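Local structure of secreted protein (Streptomyces lividans TK24, 5LXZ) at residues Lys136-Thr141 with Thr189-Arg194; Ala184-Thr189 with Lys212-Lys217. The protein is a secreted copper metalloradical protein of the AA5 family, probably an oxidase related to galactose oxidase. The protein carries 1 engineered substitution. All coordinates share one frame; numbering follows the deposited sequence. Where two conformers were deposited one is given.

Interaction 1: residues Lys136-Thr141 with Thr189-Arg194; sequences KENGKT and TEDNYR. With PO4 (phosphate ion), chain F; EDO (1,2-ethanediol), chain Q.
Five N-H donors of the turn K136-T141 reach the strand that starts at D191. The carboxylate of D191 takes two of them on one oxygen. D191 OD2 accepts from N138 N at 2.8 Å, a nearly straight bond (169°) that arrives from above the carboxylate plane. D191 OD2 also accepts from E137 N at 2.9 Å, on its syn lone pair but at a more bent angle. The D191 side chain has CG anti to its backbone N, which turns the carboxylate toward the backbone N-H groups of E137 and N138. K136 N donates to N192 O at 2.8 Å, almost along the C=O axis. This extends the antiparallel pairing of strands 132-135 and 191-195 in the GlxA beta barrel domain one step beyond the R194-T134 backbone bonding. The extended K136 side chain runs alongside N192 in the same direction. K136 NZ bonds to N192 OD1 at 2.9 Å from above the carbonyl plane.

N138 has CG in the crowded position between N and C (chi1 62°). Its OD1 accepts from K140 N, closing an Asx turn. N138 ND2 donates to Y193 OH at 3.0 Å, with the hydroxyl close to the amide plane; amide and ring planes lie 55° apart.

Water bridges the ends. One water lies within hydrogen-bonding distance of E137 OE1, E190 O and T189 OG1. Another accepts from N138 ND2 and donates to T189 O.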
loop_
_atom_site.group_PDB
_atom_site.type_symbol
_atom_site.label_atom_id
_atom_site.label_comp_id
_atom_site.label_asym_id
_atom_site.label_seq_id
_atom_site.Cartn_x
_atom_site.Cartn_y
_atom_site.Cartn_z
ATOM N N LYS A 136 -18.406 -12.944 18.743
ATOM C CA LYS A 136 -18.763 -12.298 19.999
ATOM C C LYS A 136 -19.084 -10.812 19.820
ATOM O O LYS A 136 -19.905 -10.247 20.552
ATOM C CB LYS A 136 -17.656 -12.526 21.021
ATOM C CG LYS A 136 -17.576 -13.989 21.383
ATOM C CD LYS A 136 -16.363 -14.275 22.239
ATOM C CE LYS A 136 -16.245 -15.754 22.534
ATOM N NZ LYS A 136 -15.040 -16.056 23.317
ATOM N N GLU A 137 -18.428 -10.187 18.869
ATOM C CA GLU A 137 -18.762 -8.811 18.496
ATOM C C GLU A 137 -19.819 -8.765 17.402
ATOM O O GLU A 137 -20.804 -8.019 17.516
ATOM C CB GLU A 137 -17.507 -8.065 18.068
ATOM C CG GLU A 137 -17.712 -6.611 17.730
ATOM C CD GLU A 137 -16.558 -6.009 16.962
ATOM O OE1 GLU A 137 -15.997 -6.686 16.071
ATOM O OE2 GLU A 137 -16.273 -4.818 17.236
ATOM N N ASN A 138 -19.591 -9.491 16.310
ATOM C CA ASN A 138 -20.495 -9.359 15.142
ATOM C C ASN A 138 -21.845 -10.050 15.273
ATOM O O ASN A 138 -22.763 -9.727 14.509
ATOM C CB ASN A 138 -19.818 -9.729 13.813
ATOM C CG ASN A 138 -19.359 -11.178 13.741
ATOM O OD1 ASN A 138 -20.092 -12.105 14.114
ATOM N ND2 ASN A 138 -18.134 -11.373 13.288
ATOM N N GLY A 139 -21.976 -10.997 16.186
ATOM C CA GLY A 139 -23.237 -11.695 16.428
ATOM C C GLY A 139 -23.626 -12.659 15.343
ATOM O O GLY A 139 -24.748 -13.163 15.406
ATOM N N LYS A 140 -22.739 -12.928 14.389
ATOM C CA LYS A 140 -23.070 -13.767 13.225
ATOM C C LYS A 140 -22.579 -15.182 13.420
ATOM O O LYS A 140 -21.545 -15.414 14.038
ATOM C CB LYS A 140 -22.505 -13.159 11.943
ATOM C CG LYS A 140 -23.277 -11.881 11.619
ATOM C CD LYS A 140 -22.832 -11.205 10.365
ATOM C CE LYS A 140 -23.615 -9.933 10.211
ATOM N NZ LYS A 140 -23.057 -9.151 9.108
ATOM N N THR A 141 -23.327 -16.145 12.883
ATOM C CA THR A 141 -23.043 -17.562 13.069
ATOM C C THR A 141 -22.578 -18.238 11.767
ATOM O O THR A 141 -23.101 -17.965 10.693
ATOM C CB THR A 141 -24.281 -18.272 13.643
ATOM O OG1 THR A 141 -24.558 -17.716 14.939
ATOM C CG2 THR A 141 -24.069 -19.753 13.799
ATOM N N THR A 189 -14.389 -8.114 9.246
ATOM C CA THR A 189 -13.203 -7.938 10.087
ATOM C C THR A 189 -13.046 -9.169 10.960
ATOM O O THR A 189 -13.969 -9.968 11.095
ATOM C CB THR A 189 -13.297 -6.686 10.980
ATOM O OG1 THR A 189 -14.440 -6.763 11.862
ATOM C CG2 THR A 189 -13.377 -5.435 10.120
ATOM N N GLU A 190 -11.886 -9.287 11.583
ATOM C CA GLU A 190 -11.635 -10.368 12.512
ATOM C C GLU A 190 -12.610 -10.327 13.684
ATOM O O GLU A 190 -12.918 -9.258 14.219
ATOM C CB GLU A 190 -10.231 -10.212 13.062
ATOM C CG GLU A 190 -9.795 -11.261 14.073
ATOM C CD GLU A 190 -8.451 -10.944 14.680
ATOM O OE1 GLU A 190 -7.511 -10.767 13.885
ATOM O OE2 GLU A 190 -8.351 -10.925 15.941
ATOM N N ASP A 191 -13.011 -11.496 14.158
ATOM C CA ASP A 191 -13.720 -11.605 15.415
ATOM C C ASP A 191 -13.275 -12.881 16.142
ATOM O O ASP A 191 -12.633 -13.729 15.554
ATOM C CB ASP A 191 -15.247 -11.537 15.241
ATOM C CG ASP A 191 -15.986 -11.061 16.483
ATOM O OD1 ASP A 191 -15.345 -10.695 17.536
ATOM O OD2 ASP A 191 -17.240 -11.035 16.407
ATOM N N ASN A 192 -13.581 -12.908 17.423
ATOM C CA ASN A 192 -13.438 -14.056 18.294
ATOM C C ASN A 192 -14.793 -14.704 18.357
ATOM O O ASN A 192 -15.820 -14.006 18.587
ATOM C CB ASN A 192 -12.977 -13.575 19.672
ATOM C CG ASN A 192 -12.703 -14.670 20.651
ATOM O OD1 ASN A 192 -13.522 -15.527 20.883
ATOM N ND2 ASN A 192 -11.569 -14.552 21.343
ATOM N N TYR A 193 -14.830 -16.012 18.152
ATOM C CA TYR A 193 -16.064 -16.746 17.967
ATOM C C TYR A 193 -16.305 -17.693 19.114
ATOM O O TYR A 193 -15.414 -18.450 19.472
ATOM C CB TYR A 193 -16.041 -17.550 16.647
ATOM C CG TYR A 193 -16.214 -16.633 15.470
ATOM C CD1 TYR A 193 -15.147 -15.851 15.016
ATOM C CD2 TYR A 193 -17.426 -16.471 14.855
ATOM C CE1 TYR A 193 -15.300 -14.967 13.965
ATOM C CE2 TYR A 193 -17.607 -15.577 13.816
ATOM C CZ TYR A 193 -16.540 -14.816 13.359
ATOM O OH TYR A 193 -16.764 -13.885 12.341
ATOM N N ARG A 194 -17.507 -17.676 19.664
ATOM C CA ARG A 194 -17.945 -18.616 20.676
ATOM C C ARG A 194 -18.334 -19.923 19.994
ATOM O O ARG A 194 -18.993 -19.904 19.006
ATOM C CB ARG A 194 -19.145 -18.028 21.443
ATOM C CG ARG A 194 -19.398 -18.757 22.771
ATOM C CD ARG A 194 -20.654 -18.226 23.461
ATOM N NE ARG A 194 -21.869 -18.697 22.829
ATOM C CZ ARG A 194 -22.490 -19.849 23.102
ATOM N NH1 ARG A 194 -21.971 -20.703 23.955
ATOM N NH2 ARG A 194 -23.607 -20.157 22.468
HETATM P P PO4 F . -24.539 -16.701 21.279
HETATM O O1 PO4 F . -25.256 -18.034 21.452
HETATM O O2 PO4 F . -23.081 -16.953 21.060
HETATM O O3 PO4 F . -25.216 -15.960 20.117
HETATM O O4 PO4 F . -24.739 -15.872 22.491
HETATM C C1 EDO Q . -6.671 -8.496 19.004
HETATM O O1 EDO Q . -7.010 -7.143 19.296
HETATM C C2 EDO Q . -7.028 -8.703 17.549
HETATM O O2 EDO Q . -6.403 -9.815 16.913
HETATM O O HOH W 1 -13.899 -6.838 14.626
HETATM O O HOH W 2 -13.360 -8.281 17.659
HETATM O O HOH W 3 -16.488 -9.244 12.350
#

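Interaction 2: residues Ala184-Thr189 with Lys212-Lys217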
loop_
_atom_site.group_PDB
_atom_site.type_symbol
_atom_site.label_atom_id
_atom_site.label_comp_id
_atom_site.label_asym_id
_atom_site.label_seq_id
_atom_site.Cartn_x
_atom_site.Cartn_y
_atom_site.Cartn_z
ATOM N N ALA A 184 -25.852 -10.354 3.678
ATOM C CA ALA A 184 -26.244 -9.972 5.032
ATOM C C ALA A 184 -25.571 -10.830 6.120
ATOM O O ALA A 184 -25.480 -10.425 7.294
ATOM C CB ALA A 184 -27.753 -10.047 5.182
ATOM N N TYR A 185 -25.124 -12.004 5.741
ATOM C CA TYR A 185 -24.507 -12.929 6.667
ATOM C C TYR A 185 -22.984 -12.892 6.683
ATOM O O TYR A 185 -22.372 -13.679 7.394
ATOM C CB TYR A 185 -25.019 -14.336 6.385
ATOM C CG TYR A 185 -26.516 -14.349 6.439
ATOM C CD1 TYR A 185 -27.196 -14.233 7.654
ATOM C CD2 TYR A 185 -27.252 -14.436 5.260
ATOM C CE1 TYR A 185 -28.577 -14.200 7.699
ATOM C CE2 TYR A 185 -28.637 -14.416 5.286
ATOM C CZ TYR A 185 -29.287 -14.283 6.503
ATOM O OH TYR A 185 -30.659 -14.287 6.518
ATOM N N GLU A 186 -22.394 -11.988 5.904
ATOM C CA GLU A 186 -20.942 -11.833 5.840
ATOM C C GLU A 186 -20.400 -11.064 7.024
ATOM O O GLU A 186 -21.098 -10.257 7.645
ATOM C CB GLU A 186 -20.512 -11.042 4.596
ATOM C CG GLU A 186 -20.886 -11.668 3.270
ATOM C CD GLU A 186 -20.461 -10.796 2.101
ATOM O OE1 GLU A 186 -19.759 -9.776 2.300
ATOM O OE2 GLU A 186 -20.870 -11.104 0.974
ATOM N N THR A 187 -19.111 -11.265 7.277
ATOM C CA THR A 187 -18.355 -10.394 8.164
ATOM C C THR A 187 -17.254 -9.740 7.373
ATOM O O THR A 187 -16.826 -10.244 6.328
ATOM C CB THR A 187 -17.767 -11.141 9.370
ATOM O OG1 THR A 187 -16.679 -11.952 8.943
ATOM C CG2 THR A 187 -18.826 -11.993 10.054
ATOM N N GLY A 188 -16.745 -8.617 7.892
ATOM C CA GLY A 188 -15.680 -7.900 7.200
ATOM C C GLY A 188 -14.411 -7.699 7.991
ATOM O O GLY A 188 -13.461 -7.184 7.445
ATOM N N THR A 189 -14.389 -8.114 9.246
ATOM C CA THR A 189 -13.203 -7.938 10.087
ATOM C C THR A 189 -13.046 -9.169 10.960
ATOM O O THR A 189 -13.969 -9.968 11.095
ATOM C CB THR A 189 -13.297 -6.686 10.980
ATOM O OG1 THR A 189 -14.440 -6.763 11.862
ATOM C CG2 THR A 189 -13.377 -5.435 10.120
ATOM N N LYS A 212 -12.243 -11.966 7.923
ATOM C CA LYS A 212 -13.502 -11.846 7.201
ATOM C C LYS A 212 -14.016 -13.193 6.691
ATOM O O LYS A 212 -13.261 -14.001 6.144
ATOM C CB LYS A 212 -13.418 -10.852 6.068
ATOM C CG LYS A 212 -12.499 -11.231 4.956
ATOM C CD LYS A 212 -12.773 -10.402 3.703
ATOM C CE LYS A 212 -12.023 -11.059 2.543
ATOM N NZ LYS A 212 -12.294 -10.432 1.220
ATOM N N LEU A 213 -15.303 -13.372 6.875
ATOM C CA LEU A 213 -16.040 -14.554 6.403
ATOM C C LEU A 213 -17.073 -14.024 5.420
ATOM O O LEU A 213 -18.130 -13.499 5.809
ATOM C CB LEU A 213 -16.663 -15.309 7.568
ATOM C CG LEU A 213 -15.681 -15.870 8.607
ATOM C CD1 LEU A 213 -16.405 -16.417 9.838
ATOM C CD2 LEU A 213 -14.739 -16.923 8.002
ATOM N N ALA A 214 -16.729 -14.104 4.140
ATOM C CA ALA A 214 -17.489 -13.421 3.144
ATOM C C ALA A 214 -17.471 -14.247 1.846
ATOM O O ALA A 214 -17.386 -15.457 1.922
ATOM C CB ALA A 214 -16.997 -11.967 3.011
ATOM N N LEU A 215 -17.608 -13.604 0.701
ATOM C CA LEU A 215 -17.754 -14.316 -0.546
ATOM C C LEU A 215 -16.527 -14.429 -1.406
ATOM O O LEU A 215 -16.483 -15.295 -2.307
ATOM C CB LEU A 215 -18.901 -13.673 -1.321
ATOM C CG LEU A 215 -20.256 -13.846 -0.652
ATOM C CD1 LEU A 215 -21.328 -13.139 -1.462
ATOM C CD2 LEU A 215 -20.604 -15.307 -0.419
ATOM N N ASP A 216 -15.525 -13.586 -1.193
ATOM C CA ASP A 216 -14.253 -13.696 -1.891
ATOM C C ASP A 216 -13.283 -14.382 -0.926
ATOM O O ASP A 216 -12.584 -13.727 -0.142
ATOM C CB ASP A 216 -13.800 -12.296 -2.331
ATOM C CG ASP A 216 -12.574 -12.299 -3.165
ATOM O OD1 ASP A 216 -12.105 -13.382 -3.615
ATOM O OD2 ASP A 216 -12.024 -11.180 -3.338
ATOM N N LYS A 217 -13.293 -15.718 -0.962
ATOM C CA LYS A 217 -12.751 -16.588 0.087
ATOM C C LYS A 217 -11.384 -17.128 -0.263
ATOM O O LYS A 217 -11.238 -17.835 -1.267
ATOM C CB LYS A 217 -13.662 -17.802 0.274
ATOM C CG LYS A 217 -15.112 -17.485 0.410
ATOM C CD LYS A 217 -15.929 -18.760 0.545
ATOM C CE LYS A 217 -17.388 -18.444 0.611
ATOM N NZ LYS A 217 -18.192 -19.701 0.389
#
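T187 and L213 are joined by two hydrogen bonds. T187 N donates to L213 O at 2.8 Å, nearly straight at 167°, with the donor above the carbonyl plane. The return bond is made by a side chain: L213 N donates to T187 OG1 at 2.9 Å. For this OG1 sits in the crowded position between the T187 backbone N and carbonyl carbon (chi1 73°). The hydroxyl thus takes the place of a carbonyl acceptor beside the L213 amide. An alanine here removes OG1, so L213 N would lose this acceptor, which would probably loosen the contact between the two loops. L213 O also receives a CA-H...O contact from E186 CA at 3.3 Å.

Carbon atoms pack against the polar atoms beside these bonds. L213 CB lies 3.6 Å from T187 OG1. K212 CB rests against T187 O and the carbonyl carbon of G188. The rest of the K212 chain leads away, to a salt bridge between its NZ and E375.

The E186 side chain is extended and lies over A214. Its CG and CD meet the A214 CA and CB, and OE1 is 3.6 Å from A214 CB. At the tip, OE2 touches L215 CG and CD1, each at 3.2 Å, where the two side chains cross at about a right angle.

T187 and L213 both also touch F142 and Y193 of nearby strands, so the buried side of the contact meets the sheet.

The two segments run in roughly opposite directions, 148° apart, and neither is a strand where they touch. The arrangement is an irregular antiparallel pairing of two loops at the end of the barrel-domain strands: one leads into strand 191-195, the other leaves strand 206-210.

Overall arrangement
From the N terminus, the chain first makes the turn 136-141 between strands 132-135 and 141-144. It then passes through strand 164-177 to the loop 184-189, runs directly into 189-194, and later leaves strand 206-210 as the loop 212-217. Interaction 1 closes a loop from 136-141 to 189-194; interaction 2 closes one from 184-189 to 212-217. The segments alternate, so the closures cross, and T189 belongs to both. Their centres lie about 11 Å apart. K140 NZ, from the first turn, probably hydrogen-bonds E186 O, and Y193 packs against L213. Together they tie the 132-144 hairpin, strand 191-195 and the exit of strand 206-210.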